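Local coordinates for osmotically inducible lipoprotein OsmE (Pseudomonas aeruginosa PAO1, PDB 4DM5) that is of unknown function but is a lipoprotein with a BamE-type domain, probably membrane-anchored and induced by osmotic stress, at residues Y12-N17 against D61-P66; K22-G27 against L34-T39; E18-D23 against F67-D72. All coordinates share one frame; numbering follows the deposited sequence.

Interaction 1 (Y12-N17 against D61-P66)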
ATOM      1  N   TYR A  12       3.793 -14.960  -0.730  1.00 22.43           N
ATOM      2  CA  TYR A  12       4.664 -13.860  -1.048  1.00 21.79           C
ATOM      3  C   TYR A  12       5.477 -14.100  -2.304  1.00 22.90           C
ATOM      4  O   TYR A  12       5.642 -13.216  -3.134  1.00 22.37           O
ATOM      5  CB  TYR A  12       5.558 -13.517   0.219  1.00 19.97           C
ATOM      6  CG  TYR A  12       6.554 -12.463  -0.019  1.00 20.63           C
ATOM      7  CD1 TYR A  12       6.156 -11.106  -0.050  1.00 19.40           C
ATOM      8  CD2 TYR A  12       7.809 -12.755  -0.413  1.00 21.58           C
ATOM      9  CE1 TYR A  12       7.125 -10.165  -0.332  1.00 20.77           C
ATOM     10  CE2 TYR A  12       8.716 -11.827  -0.778  1.00 23.82           C
ATOM     11  CZ  TYR A  12       8.414 -10.541  -0.704  1.00 23.23           C
ATOM     12  OH  TYR A  12       9.359  -9.561  -1.025  1.00 35.20           O
ATOM     13  N   ILE A  13       5.914 -15.322  -2.575  1.00 21.69           N
ATOM     14  CA  ILE A  13       6.729 -15.602  -3.711  1.00 22.76           C
ATOM     15  C   ILE A  13       5.996 -15.169  -4.971  1.00 21.55           C
ATOM     16  O   ILE A  13       6.666 -14.643  -5.868  1.00 22.60           O
ATOM     17  CB  ILE A  13       7.132 -17.155  -3.816  1.00 25.05           C
ATOM     18  CG1 ILE A  13       8.148 -17.529  -2.761  1.00 31.88           C
ATOM     19  CG2 ILE A  13       7.884 -17.496  -5.162  1.00 27.24           C
ATOM     20  CD1 ILE A  13       9.441 -16.662  -2.799  1.00 30.49           C
ATOM     21  N   THR A  14       4.680 -15.372  -5.031  1.00 19.85           N
ATOM     22  CA  THR A  14       3.942 -15.011  -6.270  1.00 20.47           C
ATOM     23  C   THR A  14       4.134 -13.516  -6.602  1.00 20.02           C
ATOM     24  O   THR A  14       4.235 -13.152  -7.790  1.00 21.41           O
ATOM     25  CB  THR A  14       2.484 -15.302  -6.051  1.00 20.33           C
ATOM     26  OG1 THR A  14       2.393 -16.731  -5.722  1.00 24.83           O
ATOM     27  CG2 THR A  14       1.623 -15.039  -7.334  1.00 23.80           C
ATOM     28  N   PHE A  15       4.207 -12.703  -5.546  1.00 19.07           N
ATOM     29  CA  PHE A  15       4.175 -11.272  -5.754  1.00 17.14           C
ATOM     30  C   PHE A  15       5.516 -10.601  -5.604  1.00 18.37           C
ATOM     31  O   PHE A  15       5.568  -9.340  -5.598  1.00 17.89           O
ATOM     32  CB  PHE A  15       3.122 -10.695  -4.777  1.00 17.89           C
ATOM     33  CG  PHE A  15       1.759 -11.205  -5.074  1.00 17.10           C
ATOM     34  CD1 PHE A  15       1.051 -10.730  -6.160  1.00 20.12           C
ATOM     35  CD2 PHE A  15       1.167 -12.235  -4.305  1.00 21.42           C
ATOM     36  CE1 PHE A  15      -0.156 -11.221  -6.539  1.00 21.76           C
ATOM     37  CE2 PHE A  15      -0.113 -12.733  -4.666  1.00 22.75           C
ATOM     38  CZ  PHE A  15      -0.765 -12.175  -5.765  1.00 22.57           C
ATOM     39  N   ARG A  16       6.555 -11.347  -5.316  1.00 18.37           N
ATOM     40  CA  ARG A  16       7.817 -10.698  -4.892  1.00 19.51           C
ATOM     41  C   ARG A  16       8.448  -9.745  -5.917  1.00 19.69           C
ATOM     42  O   ARG A  16       9.207  -8.846  -5.523  1.00 20.18           O
ATOM     43  CB  ARG A  16       8.844 -11.688  -4.352  1.00 23.17           C
ATOM     44  CG  ARG A  16       9.381 -12.593  -5.463  1.00 24.38           C
ATOM     45  CD  ARG A  16      10.603 -13.452  -5.064  1.00 31.89           C
ATOM     46  NE  ARG A  16      11.770 -12.590  -4.681  1.00 36.44           N
ATOM     47  CZ  ARG A  16      12.876 -12.374  -5.395  1.00 44.72           C
ATOM     48  NH1 ARG A  16      13.052 -13.002  -6.559  1.00 41.38           N
ATOM     49  NH2 ARG A  16      13.844 -11.566  -4.920  1.00 39.88           N
ATOM     50  N   ASN A  17       8.121  -9.911  -7.195  1.00 19.76           N
ATOM     51  CA  ASN A  17       8.679  -9.068  -8.226  1.00 21.74           C
ATOM     52  C   ASN A  17       7.744  -7.927  -8.624  1.00 20.88           C
ATOM     53  O   ASN A  17       8.074  -7.169  -9.533  1.00 23.06           O
ATOM     54  CB  ASN A  17       9.087  -9.944  -9.438  1.00 24.13           C
ATOM     55  CG  ASN A  17      10.296 -10.762  -9.152  1.00 28.31           C
ATOM     56  OD1 ASN A  17      11.300 -10.252  -8.645  1.00 30.74           O
ATOM     57  ND2 ASN A  17      10.181 -12.034  -9.410  1.00 31.26           N
ATOM     58  N   ASP A  61      -0.365 -13.566 -12.577  1.00 26.52           N
ATOM     59  CA  ASP A  61      -0.519 -15.033 -12.786  1.00 28.11           C
ATOM     60  C   ASP A  61      -1.943 -15.499 -12.391  1.00 28.05           C
ATOM     61  O   ASP A  61      -2.073 -16.656 -11.816  1.00 28.54           O
ATOM     62  CB  ASP A  61       0.502 -15.804 -11.997  1.00 29.47           C
ATOM     63  CG  ASP A  61       1.984 -15.585 -12.528  1.00 28.44           C
ATOM     64  OD1 ASP A  61       2.089 -15.056 -13.667  1.00 31.67           O
ATOM     65  OD2 ASP A  61       2.891 -16.002 -11.822  1.00 34.96           O
ATOM     66  N   GLY A  62      -2.910 -14.691 -12.763  1.00 29.72           N
ATOM     67  CA  GLY A  62      -4.318 -14.978 -12.507  1.00 30.83           C
ATOM     68  C   GLY A  62      -4.799 -14.862 -11.080  1.00 33.19           C
ATOM     69  O   GLY A  62      -5.890 -15.334 -10.737  1.00 33.79           O
ATOM     70  N   GLN A  63      -3.986 -14.235 -10.233  1.00 29.34           N
ATOM     71  CA  GLN A  63      -4.322 -14.125  -8.820  1.00 26.74           C
ATOM     72  C   GLN A  63      -4.392 -12.656  -8.536  1.00 29.50           C
ATOM     73  O   GLN A  63      -3.518 -11.910  -8.969  1.00 28.30           O
ATOM     74  CB  GLN A  63      -3.232 -14.756  -8.013  1.00 29.70           C
ATOM     75  CG  GLN A  63      -3.014 -16.170  -8.454  1.00 34.84           C
ATOM     76  CD  GLN A  63      -2.587 -16.952  -7.308  1.00 39.02           C
ATOM     77  OE1 GLN A  63      -1.534 -17.543  -7.337  1.00 47.78           O
ATOM     78  NE2 GLN A  63      -3.433 -16.986  -6.273  1.00 45.24           N
ATOM     79  N   GLN A  64      -5.436 -12.236  -7.834  1.00 26.33           N
ATOM     80  CA  GLN A  64      -5.590 -10.862  -7.376  1.00 28.55           C
ATOM     81  C   GLN A  64      -5.351 -10.785  -5.846  1.00 25.68           C
ATOM     82  O   GLN A  64      -5.634 -11.701  -5.073  1.00 30.27           O
ATOM     83  CB  GLN A  64      -6.896 -10.252  -7.840  1.00 32.56           C
ATOM     84  CG  GLN A  64      -6.820  -9.927  -9.320  1.00 42.75           C
ATOM     85  CD  GLN A  64      -8.150  -9.560  -9.899  1.00 52.85           C
ATOM     86  OE1 GLN A  64      -9.183  -9.588  -9.198  1.00 58.64           O
ATOM     87  NE2 GLN A  64      -8.151  -9.175 -11.196  1.00 58.13           N
ATOM     88  N   GLN A  65      -4.683  -9.685  -5.443  1.00 21.92           N
ATOM     89  CA  GLN A  65      -4.347  -9.551  -4.073  1.00 20.89           C
ATOM     90  C   GLN A  65      -4.339  -8.050  -3.716  1.00 19.72           C
ATOM     91  O   GLN A  65      -3.578  -7.256  -4.276  1.00 19.11           O
ATOM     92  CB  GLN A  65      -2.942 -10.034  -3.927  1.00 22.11           C
ATOM     93  CG  GLN A  65      -2.340  -9.915  -2.556  1.00 22.93           C
ATOM     94  CD  GLN A  65      -3.182 -10.458  -1.475  1.00 25.38           C
ATOM     95  OE1 GLN A  65      -3.568 -11.715  -1.594  1.00 27.12           O
ATOM     96  NE2 GLN A  65      -3.619  -9.646  -0.522  1.00 25.52           N
ATOM     97  N   PRO A  66      -5.138  -7.655  -2.741  1.00 19.30           N
ATOM     98  CA  PRO A  66      -5.096  -6.269  -2.262  1.00 18.51           C
ATOM     99  C   PRO A  66      -3.709  -5.947  -1.696  1.00 17.42           C
ATOM    100  O   PRO A  66      -3.014  -6.766  -1.088  1.00 16.88           O
ATOM    101  CB  PRO A  66      -6.134  -6.243  -1.160  1.00 21.06           C
ATOM    102  CG  PRO A  66      -7.158  -7.253  -1.678  1.00 24.64           C
ATOM    103  CD  PRO A  66      -6.253  -8.377  -2.096  1.00 22.05           C
TER
HETATM  104  O   HOH W   1       4.737 -15.095  -9.792  1.00 31.08           O
HETATM  105  O   HOH W   2      -0.199 -17.351  -5.130  1.00 31.98           O

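Interaction 2 (K22-G27 against L34-T39)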
ATOM      1  N   LYS A  22       8.491  -4.965  -4.471  1.00 18.16           N
ATOM      2  CA  LYS A  22       9.893  -5.045  -4.510  1.00 20.43           C
ATOM      3  C   LYS A  22      10.592  -3.688  -4.317  1.00 19.19           C
ATOM      4  O   LYS A  22      11.727  -3.625  -3.741  1.00 22.25           O
ATOM      5  CB  LYS A  22      10.264  -5.619  -5.864  1.00 23.53           C
ATOM      6  CG  LYS A  22      11.762  -5.998  -5.907  1.00 28.35           C
ATOM      7  CD  LYS A  22      11.934  -6.818  -7.154  1.00 33.24           C
ATOM      8  CE  LYS A  22      11.907  -5.902  -8.351  1.00 38.42           C
ATOM      9  NZ  LYS A  22      13.296  -5.453  -8.702  1.00 48.19           N
ATOM     10  N   ASP A  23       9.919  -2.605  -4.788  1.00 19.68           N
ATOM     11  CA  ASP A  23      10.714  -1.373  -4.944  1.00 19.67           C
ATOM     12  C   ASP A  23      10.293  -0.234  -4.023  1.00 20.13           C
ATOM     13  O   ASP A  23      11.040   0.786  -3.945  1.00 23.61           O
ATOM     14  CB  ASP A  23      10.578  -0.836  -6.336  1.00 22.00           C
ATOM     15  CG  ASP A  23      11.133  -1.814  -7.357  1.00 25.95           C
ATOM     16  OD1 ASP A  23      12.142  -2.532  -7.091  1.00 28.95           O
ATOM     17  OD2 ASP A  23      10.529  -1.826  -8.460  1.00 29.11           O
ATOM     18  N   VAL A  24       9.133  -0.327  -3.377  1.00 18.24           N
ATOM     19  CA  VAL A  24       8.689   0.768  -2.491  1.00 17.37           C
ATOM     20  C   VAL A  24       9.425   0.699  -1.184  1.00 18.45           C
ATOM     21  O   VAL A  24       9.399  -0.383  -0.534  1.00 23.59           O
ATOM     22  CB  VAL A  24       7.172   0.744  -2.284  1.00 16.79           C
ATOM     23  CG1 VAL A  24       6.687   1.684  -1.145  1.00 16.88           C
ATOM     24  CG2 VAL A  24       6.463   1.077  -3.571  1.00 18.50           C
ATOM     25  N   GLU A  25      10.030   1.773  -0.714  1.00 18.86           N
ATOM     26  CA  GLU A  25      10.848   1.766   0.482  1.00 19.20           C
ATOM     27  C   GLU A  25      10.308   2.767   1.520  1.00 16.88           C
ATOM     28  O   GLU A  25       9.690   3.785   1.182  1.00 18.13           O
ATOM     29  CB  GLU A  25      12.343   2.278   0.230  1.00 23.14           C
ATOM     30  CG  GLU A  25      13.293   1.175  -0.282  1.00 28.78           C
ATOM     31  CD  GLU A  25      13.752   0.122   0.786  1.00 32.99           C
ATOM     32  OE1 GLU A  25      13.886   0.363   2.044  1.00 34.17           O
ATOM     33  OE2 GLU A  25      13.947  -1.069   0.340  1.00 35.54           O
ATOM     34  N   LYS A  26      10.533   2.540   2.846  1.00 17.48           N
ATOM     35  CA  LYS A  26      10.260   3.493   3.883  1.00 18.81           C
ATOM     36  C   LYS A  26      10.908   4.857   3.560  1.00 18.82           C
ATOM     37  O   LYS A  26      12.040   4.876   3.105  1.00 19.83           O
ATOM     38  CB  LYS A  26      10.806   2.899   5.210  1.00 23.02           C
ATOM     39  CG  LYS A  26      10.483   3.750   6.399  1.00 26.53           C
ATOM     40  CD  LYS A  26      10.950   3.036   7.714  1.00 34.90           C
ATOM     41  CE  LYS A  26      10.395   3.657   8.991  1.00 43.20           C
ATOM     42  NZ  LYS A  26       9.097   4.368   8.815  1.00 45.20           N
ATOM     43  N   GLY A  27      10.198   5.935   3.747  1.00 18.86           N
ATOM     44  CA  GLY A  27      10.719   7.254   3.569  1.00 18.67           C
ATOM     45  C   GLY A  27      10.451   7.830   2.187  1.00 18.26           C
ATOM     46  O   GLY A  27      10.784   9.003   1.991  1.00 20.35           O
ATOM     47  N   LEU A  34       3.897   6.815  -6.812  1.00 18.78           N
ATOM     48  CA  LEU A  34       3.036   6.836  -7.994  1.00 20.63           C
ATOM     49  C   LEU A  34       3.747   6.341  -9.303  1.00 21.88           C
ATOM     50  O   LEU A  34       3.215   5.572 -10.151  1.00 24.15           O
ATOM     51  CB  LEU A  34       2.441   8.284  -8.207  1.00 21.82           C
ATOM     52  CG  LEU A  34       1.506   8.685  -7.094  1.00 25.30           C
ATOM     53  CD1 LEU A  34       1.067  10.160  -7.110  1.00 26.93           C
ATOM     54  CD2 LEU A  34       0.298   7.699  -7.183  1.00 28.11           C
ATOM     55  N   ARG A  35       5.003   6.764  -9.439  1.00 22.25           N
ATOM     56  CA  ARG A  35       5.804   6.299 -10.564  1.00 25.91           C
ATOM     57  C   ARG A  35       6.097   4.820 -10.617  1.00 24.66           C
ATOM     58  O   ARG A  35       5.954   4.156 -11.632  1.00 27.34           O
ATOM     59  CB  ARG A  35       7.138   7.070 -10.563  1.00 26.70           C
ATOM     60  CG  ARG A  35       6.877   8.558 -10.937  1.00 32.78           C
ATOM     61  CD  ARG A  35       8.042   9.512 -11.243  1.00 35.06           C
ATOM     62  NE  ARG A  35       8.580  10.124 -10.066  1.00 34.44           N
ATOM     63  CZ  ARG A  35       8.391  11.313  -9.549  1.00 36.09           C
ATOM     64  NH1 ARG A  35       7.574  12.246 -10.094  1.00 39.87           N
ATOM     65  NH2 ARG A  35       8.991  11.523  -8.368  1.00 34.51           N
ATOM     66  N   ILE A  36       6.344   4.250  -9.419  1.00 22.66           N
ATOM     67  CA  ILE A  36       6.693   2.857  -9.343  1.00 22.26           C
ATOM     68  C   ILE A  36       5.524   1.989  -9.548  1.00 22.37           C
ATOM     69  O   ILE A  36       5.598   0.923 -10.226  1.00 24.57           O
ATOM     70  CB  ILE A  36       7.207   2.571  -7.901  1.00 20.25           C
ATOM     71  CG1 ILE A  36       8.670   3.125  -7.696  1.00 21.03           C
ATOM     72  CG2 ILE A  36       7.232   1.040  -7.639  1.00 20.02           C
ATOM     73  CD1 ILE A  36       9.116   3.231  -6.230  1.00 23.38           C
ATOM     74  N   GLY A  37       4.419   2.375  -8.914  1.00 20.68           N
ATOM     75  CA  GLY A  37       3.235   1.464  -8.805  1.00 23.20           C
ATOM     76  C   GLY A  37       2.093   1.751  -9.752  1.00 23.86           C
ATOM     77  O   GLY A  37       1.125   0.999  -9.871  1.00 26.86           O
ATOM     78  N   GLY A  38       2.136   2.941 -10.370  1.00 23.22           N
ATOM     79  CA  GLY A  38       0.994   3.340 -11.239  1.00 24.63           C
ATOM     80  C   GLY A  38      -0.203   3.832 -10.446  1.00 24.82           C
ATOM     81  O   GLY A  38      -0.055   4.168  -9.203  1.00 24.43           O
ATOM     82  N   THR A  39      -1.317   4.038 -11.142  1.00 26.82           N
ATOM     83  CA  THR A  39      -2.486   4.633 -10.527  1.00 25.88           C
ATOM     84  C   THR A  39      -3.113   3.725  -9.452  1.00 23.01           C
ATOM     85  O   THR A  39      -3.406   2.569  -9.713  1.00 24.59           O
ATOM     86  CB  THR A  39      -3.542   4.900 -11.605  1.00 30.55           C
ATOM     87  OG1 THR A  39      -2.898   5.718 -12.571  1.00 35.98           O
ATOM     88  CG2 THR A  39      -4.729   5.646 -11.021  1.00 29.48           C
TER

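Interaction 3 (E18-D23 against F67-D72)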
ATOM      1  N   GLU A  18       6.582  -7.860  -7.968  1.00 18.24           N
ATOM      2  CA  GLU A  18       5.667  -6.685  -8.251  1.00 18.24           C
ATOM      3  C   GLU A  18       6.388  -5.418  -7.793  1.00 19.36           C
ATOM      4  O   GLU A  18       6.881  -5.370  -6.707  1.00 19.42           O
ATOM      5  CB  GLU A  18       4.416  -6.798  -7.463  1.00 17.68           C
ATOM      6  CG  GLU A  18       3.464  -7.783  -8.008  1.00 21.44           C
ATOM      7  CD  GLU A  18       2.956  -7.309  -9.388  1.00 26.26           C
ATOM      8  OE1 GLU A  18       2.520  -6.126  -9.598  1.00 27.78           O
ATOM      9  OE2 GLU A  18       3.002  -8.115 -10.296  1.00 28.75           O
ATOM     10  N   PRO A  19       6.403  -4.365  -8.647  1.00 19.23           N
ATOM     11  CA  PRO A  19       7.078  -3.127  -8.251  1.00 20.47           C
ATOM     12  C   PRO A  19       6.631  -2.540  -6.899  1.00 17.74           C
ATOM     13  O   PRO A  19       7.506  -2.086  -6.116  1.00 18.88           O
ATOM     14  CB  PRO A  19       6.762  -2.112  -9.383  1.00 22.02           C
ATOM     15  CG  PRO A  19       6.593  -3.047 -10.549  1.00 25.31           C
ATOM     16  CD  PRO A  19       5.911  -4.333 -10.026  1.00 22.23           C
ATOM     17  N   LEU A  20       5.313  -2.611  -6.593  1.00 17.80           N
ATOM     18  CA  LEU A  20       4.883  -2.129  -5.309  1.00 18.79           C
ATOM     19  C   LEU A  20       5.489  -2.846  -4.112  1.00 17.28           C
ATOM     20  O   LEU A  20       5.649  -2.290  -3.002  1.00 19.08           O
ATOM     21  CB  LEU A  20       3.383  -2.202  -5.176  1.00 19.02           C
ATOM     22  CG  LEU A  20       2.776  -1.020  -5.986  1.00 19.75           C
ATOM     23  CD1 LEU A  20       1.289  -1.399  -6.206  1.00 23.05           C
ATOM     24  CD2 LEU A  20       2.918   0.404  -5.317  1.00 22.18           C
ATOM     25  N   VAL A  21       5.801  -4.119  -4.328  1.00 15.93           N
ATOM     26  CA  VAL A  21       6.333  -4.994  -3.279  1.00 17.63           C
ATOM     27  C   VAL A  21       7.835  -4.885  -3.314  1.00 17.73           C
ATOM     28  O   VAL A  21       8.460  -4.781  -2.223  1.00 22.00           O
ATOM     29  CB  VAL A  21       5.923  -6.443  -3.590  1.00 16.34           C
ATOM     30  CG1 VAL A  21       6.566  -7.408  -2.567  1.00 17.83           C
ATOM     31  CG2 VAL A  21       4.438  -6.519  -3.499  1.00 17.41           C
ATOM     32  N   LYS A  22       8.491  -4.965  -4.471  1.00 18.16           N
ATOM     33  CA  LYS A  22       9.893  -5.045  -4.510  1.00 20.43           C
ATOM     34  C   LYS A  22      10.592  -3.688  -4.317  1.00 19.19           C
ATOM     35  O   LYS A  22      11.727  -3.625  -3.741  1.00 22.25           O
ATOM     36  CB  LYS A  22      10.264  -5.619  -5.864  1.00 23.53           C
ATOM     37  CG  LYS A  22      11.762  -5.998  -5.907  1.00 28.35           C
ATOM     38  CD  LYS A  22      11.934  -6.818  -7.154  1.00 33.24           C
ATOM     39  CE  LYS A  22      11.907  -5.902  -8.351  1.00 38.42           C
ATOM     40  NZ  LYS A  22      13.296  -5.453  -8.702  1.00 48.19           N
ATOM     41  N   ASP A  23       9.919  -2.605  -4.788  1.00 19.68           N
ATOM     42  CA  ASP A  23      10.714  -1.373  -4.944  1.00 19.67           C
ATOM     43  C   ASP A  23      10.293  -0.234  -4.023  1.00 20.13           C
ATOM     44  O   ASP A  23      11.040   0.786  -3.945  1.00 23.61           O
ATOM     45  CB  ASP A  23      10.578  -0.836  -6.336  1.00 22.00           C
ATOM     46  CG  ASP A  23      11.133  -1.814  -7.357  1.00 25.95           C
ATOM     47  OD1 ASP A  23      12.142  -2.532  -7.091  1.00 28.95           O
ATOM     48  OD2 ASP A  23      10.529  -1.826  -8.460  1.00 29.11           O
ATOM     49  N   PHE A  67      -3.328  -4.664  -1.838  1.00 16.37           N
ATOM     50  CA  PHE A  67      -2.088  -4.184  -1.308  1.00 15.02           C
ATOM     51  C   PHE A  67      -2.295  -2.714  -0.966  1.00 14.67           C
ATOM     52  O   PHE A  67      -3.060  -2.018  -1.651  1.00 17.22           O
ATOM     53  CB  PHE A  67      -0.975  -4.312  -2.359  1.00 15.25           C
ATOM     54  CG  PHE A  67       0.394  -4.176  -1.772  1.00 14.85           C
ATOM     55  CD1 PHE A  67       1.049  -5.223  -1.120  1.00 14.11           C
ATOM     56  CD2 PHE A  67       1.110  -2.996  -2.007  1.00 14.71           C
ATOM     57  CE1 PHE A  67       2.326  -5.047  -0.649  1.00 14.42           C
ATOM     58  CE2 PHE A  67       2.395  -2.839  -1.489  1.00 15.07           C
ATOM     59  CZ  PHE A  67       3.039  -3.893  -0.791  1.00 14.65           C
ATOM     60  N   TYR A  68      -1.546  -2.219  -0.027  1.00 13.86           N
ATOM     61  CA  TYR A  68      -1.596  -0.753   0.329  1.00 13.40           C
ATOM     62  C   TYR A  68      -0.179  -0.236   0.475  1.00 12.08           C
ATOM     63  O   TYR A  68       0.765  -0.968   0.819  1.00 12.73           O
ATOM     64  CB  TYR A  68      -2.413  -0.481   1.587  1.00 14.58           C
ATOM     65  CG  TYR A  68      -1.674  -0.652   2.852  1.00 13.77           C
ATOM     66  CD1 TYR A  68      -0.870   0.329   3.432  1.00 14.46           C
ATOM     67  CD2 TYR A  68      -1.711  -1.925   3.529  1.00 15.16           C
ATOM     68  CE1 TYR A  68      -0.096   0.172   4.543  1.00 14.45           C
ATOM     69  CE2 TYR A  68      -0.989  -2.094   4.730  1.00 15.32           C
ATOM     70  CZ  TYR A  68      -0.131  -1.075   5.207  1.00 15.03           C
ATOM     71  OH  TYR A  68       0.578  -1.231   6.374  1.00 16.43           O
ATOM     72  N   VAL A  69      -0.068   1.080   0.293  1.00 12.75           N
ATOM     73  CA  VAL A  69       1.089   1.807   0.808  1.00 12.64           C
ATOM     74  C   VAL A  69       0.606   3.024   1.620  1.00 13.24           C
ATOM     75  O   VAL A  69      -0.326   3.713   1.140  1.00 15.91           O
ATOM     76  CB  VAL A  69       1.933   2.357  -0.403  1.00 14.52           C
ATOM     77  CG1 VAL A  69       3.145   3.152   0.111  1.00 15.32           C
ATOM     78  CG2 VAL A  69       2.432   1.196  -1.270  1.00 14.97           C
ATOM     79  N   SER A  70       1.113   3.125   2.839  1.00 13.35           N
ATOM     80  CA  SER A  70       0.693   4.274   3.670  1.00 14.17           C
ATOM     81  C   SER A  70       1.827   5.242   3.821  1.00 14.49           C
ATOM     82  O   SER A  70       3.026   4.897   3.742  1.00 14.29           O
ATOM     83  CB  SER A  70       0.205   3.779   5.032  1.00 14.78           C
ATOM     84  OG  SER A  70       1.252   3.162   5.805  1.00 15.69           O
ATOM     85  N   PHE A  71       1.391   6.506   4.076  1.00 15.41           N
ATOM     86  CA  PHE A  71       2.305   7.576   4.213  1.00 16.16           C
ATOM     87  C   PHE A  71       2.055   8.293   5.531  1.00 16.44           C
ATOM     88  O   PHE A  71       0.879   8.383   5.968  1.00 18.05           O
ATOM     89  CB  PHE A  71       2.104   8.650   3.117  1.00 16.42           C
ATOM     90  CG  PHE A  71       2.287   8.096   1.742  1.00 16.33           C
ATOM     91  CD1 PHE A  71       3.543   8.102   1.100  1.00 16.54           C
ATOM     92  CD2 PHE A  71       1.182   7.455   1.082  1.00 17.66           C
ATOM     93  CE1 PHE A  71       3.682   7.536  -0.142  1.00 17.71           C
ATOM     94  CE2 PHE A  71       1.360   6.856  -0.162  1.00 18.29           C
ATOM     95  CZ  PHE A  71       2.579   6.922  -0.796  1.00 17.07           C
ATOM     96  N   ASP A  72       3.148   8.711   6.210  1.00 17.62           N
ATOM     97  CA  ASP A  72       2.970   9.459   7.452  1.00 19.86           C
ATOM     98  C   ASP A  72       2.501  10.906   7.214  1.00 20.75           C
ATOM     99  O   ASP A  72       2.251  11.337   6.083  1.00 20.48           O
ATOM    100  CB  ASP A  72       4.276   9.360   8.301  1.00 22.09           C
ATOM    101  CG  ASP A  72       5.459  10.110   7.655  1.00 25.21           C
ATOM    102  OD1 ASP A  72       5.272  10.976   6.766  1.00 23.72           O
ATOM    103  OD2 ASP A  72       6.665   9.771   7.920  1.00 28.87           O
TER

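Interaction 1 (Y12-N17 against D61-P66)
Apolar contact comes first where Phe-15, in the short helix 12-15, lays its ring across Gln-65 at the start of strand 63-71. The ring tip CZ approaches Gln-65 CB to 3.6 Å, and Gln-65 CG lies over one ring face, offset toward its rim. Over the centre of the opposite face sits Thr-14 CG2, so the ring is held between its own neighbour in the helix and the strand. Gln-63 meets the ring edge instead, its carbonyl O near the ring plane and 4.2 Å from Phe-15 CE1. Leu-58 of the adjacent strand and Val-10 also touch the ring.

The Gln-65 amide is engaged within its own strand. A bend at chi2 (50°) turns the end of Gln-65 toward the next residue, where NE2 donates to Pro-66 O at 3.0 Å, meeting a lone pair in the carbonyl plane. The amide plane stands 78° from the Phe-15 ring.

Water supplies the polar links between the segments. One molecule donates both to Thr-14 O, at 2.8 Å, and to Asp-61 OD2, at 2.9 Å. A second donates to Gln-63 OE1 (2.6 Å) and pairs with Thr-14 OG1. The direct contact is thus van der Waals packing, mostly of the Phe-15 ring on Gln-65 carbons, while the polar groups of Thr-14, Asp-61 and Gln-63 are joined through single waters, which implies a partly hydrated junction.

Interaction 2 (K22-G27 against L34-T39)
With CG1 anti to the carbonyl carbon (chi1 -76°), Ile-36 aims both of its branches from the last turn of helix 30-37 at the residues Asp-23 and Val-24: CG2 lies anti to the backbone N, and an extended chi2 carries CD1 onward. In the BamE-type alpha/beta fold this is helix-to-loop packing, the second of two consecutive helices resting against the connection that leaves the first.

The CG2 methyl of Ile-36 does most of the touching. It stands 4.1 Å from Val-24 CG2, and the two side chains meet at a slant. The same Ile-36 methyl reaches the Asp-23 CB methylene at a similar distance, so the aspartate takes part through carbon. Its carboxylate serves a different partner, OD1 forming a long salt bridge of 3.5 Å with NZ of Lys-22 next to it in sequence.

Pro-19 and Met-28 also touch Ile-36, widening this apolar patch at the protein surface. A glycerol, probably from the crystallisation liquor, lies about 4 Å from the Ile-36 side chain. The helix closes just beyond: Gly-38 leaves helical angles with a positive phi, yet its N still reaches Leu-34 O at 2.9 Å. Back across the contact, the second branch of Ile-36 ends against main chain, with CD1 3.9 Å from the carbonyl O of Asp-23.

Interaction 3 (E18-D23 against F67-D72)
Leu-20 and Val-21, consecutive residues of helix 19-22, share the side chain of Phe-67 on strand 63-71. Leu-20 uses its CB, 3.9 Å from Phe-67 CE2, and its carbonyl O also approaches CE2, at 3.6 Å. Val-21 supplies a methyl: CG2 is 4.3 Å from the Phe-67 ring centroid and 29° off the ring normal, an off-centre CH-pi contact. Farther along the strand, CD2 of Leu-20 meets CG2 of Val-69 at 4.2 Å. Phe-67 and Val-69, two residues apart, thus present side chains on the same strand face.

In the next shell, chi1 of Phe-67 (-165°) places CG opposite the backbone N and projects the ring toward the helix, where Phe-82 meets it edge-to-face and also touches Val-21. Tyr-56 packs on Leu-20 and pairs through its backbone with Phe-67. Glu-18 holds the N-cap position, and its carbonyl O takes the first-turn bonds from Val-21 N and Lys-22 N, the latter at 2.8 Å. Such a short helix, with Leu-20 buried against one face of an antiparallel sheet, is consistent with the BamE-like alpha/beta fold.

Interactions 1 and 3 follow strand 63-71 in sequence, with centres about 13 Å apart, and set two successive short helices against the same strand; the helices themselves meet where Tyr-12 CE1 lies 3.6 Å from Val-21 CG1. Interaction 2 falls between the two segments of interaction 1 in the chain and lies about 5 Å from interaction 3, centre to centre. There the layers join: Gly-37 CA packs 3.7 Å from Leu-20 CD2, and Val-24 CG1 reaches Val-69 CG1 at 4.0 Å, adding the linker to the sheet core. The protein's function is unknown; the glycerol about 4 Å from the Ile-36 side chain lies beside interaction 2, at the surface.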